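Local coordinates for EpsJ (PDB 2RET), which is a pseudopilin of the type 2 secretion system that pairs with the pseudopilin EpsI and probably forms part of the pseudopilus that helps export proteins, at residues N126-Y130 with P146-S150. Sequence-based numbering, arbitrary orientation.
Sequences NVRFY and PAAIS
R128 and S150 pair backbone to backbone, each N–H reaching the other's carbonyl: R128 N to S150 O is 3.0 Å, and S150 N to R128 O is nearly straight at 171°. Y130 N adds a bond of 3.0 Å to A148 O. One residue earlier, in the loop that leads into the strand, A147 N makes only a weak, bent bond to Y130 O, and a water bridges the same two atoms. Another water donates to the carbonyls of N126 and S150, joining two acceptors that cannot bond each other directly. S150 O also receives the CA–H of V127.

Between the bonded pairs, F129 sits opposite I149. The F129 CB rests 4.0 Å from P146 CB; the ring, swung beside the backbone N (chi1 -50°), runs alongside the proline. Its CD2 meets P146 CG at the ring edge and lies 4.1 Å from I149 CG1, obliquely. I149 CG2 turns instead to V127 CG1, a tight 3.5 Å. W54, edge-to-face with the F129 ring, and L52, touching F129 and P146, belong to strand 49-56 of the larger sheet, while I149 packs on I35 and T167. Y130 and A147, by contrast, pack on L30 of the EpsI chain. The main-chain bonds thus fix the register of strands 122-130 and 148-155, while V127, F129, P146 and I149 supply an apolar layer facing strand 49-56, I35 and T167.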
ATOM      1  N   ASN B 126     -18.474  27.942   7.188  1.00 13.65           N
ATOM      2  CA  ASN B 126     -19.534  27.026   6.797  1.00 14.82           C
ATOM      3  C   ASN B 126     -19.020  25.797   6.021  1.00 14.26           C
ATOM      4  O   ASN B 126     -18.231  25.915   5.112  1.00 14.96           O
ATOM      5  CB  ASN B 126     -20.570  27.736   5.945  1.00 15.39           C
ATOM      6  CG  ASN B 126     -21.843  26.911   5.780  1.00 19.14           C
ATOM      7  OD1 ASN B 126     -22.438  26.421   6.759  1.00 20.91           O
ATOM      8  ND2 ASN B 126     -22.254  26.738   4.538  1.00 24.14           N
ATOM      9  N   VAL B 127     -19.526  24.632   6.372  1.00 13.63           N
ATOM     10  CA  VAL B 127     -19.100  23.373   5.783  1.00 13.57           C
ATOM     11  C   VAL B 127     -20.316  22.610   5.305  1.00 13.24           C
ATOM     12  O   VAL B 127     -21.342  22.573   5.988  1.00 12.58           O
ATOM     13  CB  VAL B 127     -18.267  22.521   6.767  1.00 13.86           C
ATOM     14  CG1 VAL B 127     -17.856  21.190   6.102  1.00 15.49           C
ATOM     15  CG2 VAL B 127     -16.962  23.275   7.217  1.00 12.51           C
ATOM     16  N   ARG B 128     -20.197  22.037   4.104  1.00 13.35           N
ATOM     17  CA  ARG B 128     -21.229  21.219   3.493  1.00 12.50           C
ATOM     18  C   ARG B 128     -20.639  19.894   3.079  1.00 11.87           C
ATOM     19  O   ARG B 128     -19.467  19.787   2.800  1.00 11.76           O
ATOM     20  CB  ARG B 128     -21.834  21.919   2.311  1.00 12.73           C
ATOM     21  CG  ARG B 128     -22.707  23.083   2.706  1.00 16.40           C
ATOM     22  CD  ARG B 128     -22.760  24.098   1.608  1.00 19.85           C
ATOM     23  NE  ARG B 128     -23.854  23.815   0.703  1.00 21.43           N
ATOM     24  CZ  ARG B 128     -23.768  23.639  -0.615  1.00 23.93           C
ATOM     25  NH1 ARG B 128     -22.604  23.704  -1.276  1.00 26.05           N
ATOM     26  NH2 ARG B 128     -24.887  23.381  -1.287  1.00 24.05           N
ATOM     27  N   PHE B 129     -21.484  18.878   3.063  1.00 11.53           N
ATOM     28  CA  PHE B 129     -21.071  17.514   2.919  1.00 11.27           C
ATOM     29  C   PHE B 129     -21.829  16.934   1.750  1.00 11.38           C
ATOM     30  O   PHE B 129     -23.064  17.059   1.663  1.00 11.56           O
ATOM     31  CB  PHE B 129     -21.399  16.764   4.209  1.00 11.70           C
ATOM     32  CG  PHE B 129     -20.904  17.459   5.445  1.00 10.69           C
ATOM     33  CD1 PHE B 129     -21.742  18.304   6.164  1.00 11.84           C
ATOM     34  CD2 PHE B 129     -19.591  17.298   5.864  1.00 12.83           C
ATOM     35  CE1 PHE B 129     -21.299  18.952   7.302  1.00 11.80           C
ATOM     36  CE2 PHE B 129     -19.122  17.951   7.002  1.00 12.54           C
ATOM     37  CZ  PHE B 129     -19.984  18.765   7.736  1.00 13.09           C
ATOM     38  N   TYR B 130     -21.086  16.335   0.842  1.00 11.79           N
ATOM     39  CA  TYR B 130     -21.650  15.656  -0.287  1.00 13.52           C
ATOM     40  C   TYR B 130     -21.981  14.220   0.059  1.00 14.47           C
ATOM     41  O   TYR B 130     -21.075  13.402   0.307  1.00 14.82           O
ATOM     42  CB  TYR B 130     -20.716  15.688  -1.498  1.00 13.92           C
ATOM     43  CG  TYR B 130     -21.418  15.267  -2.777  1.00 14.96           C
ATOM     44  CD1 TYR B 130     -22.474  16.014  -3.287  1.00 17.57           C
ATOM     45  CD2 TYR B 130     -21.036  14.136  -3.468  1.00 15.58           C
ATOM     46  CE1 TYR B 130     -23.119  15.648  -4.447  1.00 17.78           C
ATOM     47  CE2 TYR B 130     -21.689  13.760  -4.636  1.00 17.21           C
ATOM     48  CZ  TYR B 130     -22.725  14.520  -5.114  1.00 17.12           C
ATOM     49  OH  TYR B 130     -23.379  14.158  -6.255  1.00 18.01           O
ATOM     50  N   PRO B 146     -18.354  11.572   4.188  1.00 11.09           N
ATOM     51  CA  PRO B 146     -18.928  12.036   2.921  1.00 11.03           C
ATOM     52  C   PRO B 146     -17.886  11.935   1.801  1.00 10.69           C
ATOM     53  O   PRO B 146     -16.696  12.079   2.072  1.00 10.66           O
ATOM     54  CB  PRO B 146     -19.275  13.509   3.215  1.00 10.79           C
ATOM     55  CG  PRO B 146     -18.265  13.895   4.241  1.00 10.31           C
ATOM     56  CD  PRO B 146     -18.164  12.681   5.130  1.00 11.00           C
ATOM     57  N   ALA B 147     -18.321  11.682   0.566  1.00 10.11           N
ATOM     58  CA  ALA B 147     -17.398  11.564  -0.576  1.00 10.49           C
ATOM     59  C   ALA B 147     -16.553  12.864  -0.776  1.00 10.60           C
ATOM     60  O   ALA B 147     -15.421  12.816  -1.250  1.00  9.92           O
ATOM     61  CB  ALA B 147     -18.206  11.199  -1.884  1.00  9.67           C
ATOM     62  N   ALA B 148     -17.133  14.000  -0.397  1.00 10.84           N
ATOM     63  CA  ALA B 148     -16.512  15.326  -0.516  1.00 11.44           C
ATOM     64  C   ALA B 148     -17.035  16.284   0.569  1.00 12.26           C
ATOM     65  O   ALA B 148     -18.112  16.109   1.123  1.00 11.37           O
ATOM     66  CB  ALA B 148     -16.752  15.920  -1.900  1.00 11.99           C
ATOM     67  N   ILE B 149     -16.222  17.286   0.863  1.00 13.45           N
ATOM     68  CA  ILE B 149     -16.485  18.301   1.861  1.00 13.85           C
ATOM     69  C   ILE B 149     -16.111  19.644   1.206  1.00 12.71           C
ATOM     70  O   ILE B 149     -15.096  19.750   0.563  1.00 11.66           O
ATOM     71  CB  ILE B 149     -15.626  18.013   3.157  1.00 14.43           C
ATOM     72  CG1 ILE B 149     -16.106  16.711   3.815  1.00 17.95           C
ATOM     73  CG2 ILE B 149     -15.787  19.077   4.237  1.00 16.35           C
ATOM     74  CD1 ILE B 149     -14.987  15.936   4.522  1.00 21.71           C
ATOM     75  N   SER B 150     -16.956  20.644   1.380  1.00 12.45           N
ATOM     76  CA  SER B 150     -16.736  22.005   0.891  1.00 12.62           C
ATOM     77  C   SER B 150     -16.628  22.865   2.144  1.00 12.22           C
ATOM     78  O   SER B 150     -17.539  22.907   2.954  1.00 11.16           O
ATOM     79  CB  SER B 150     -17.922  22.505   0.019  1.00 12.44           C
ATOM     80  OG  SER B 150     -17.725  23.866  -0.428  1.00 11.86           O
TER
HETATM   81  O   HOH W   1     -19.305  25.266   2.408  1.00 41.80           O
HETATM   82  O   HOH W   2     -21.095  10.485   0.453  1.00 42.56           O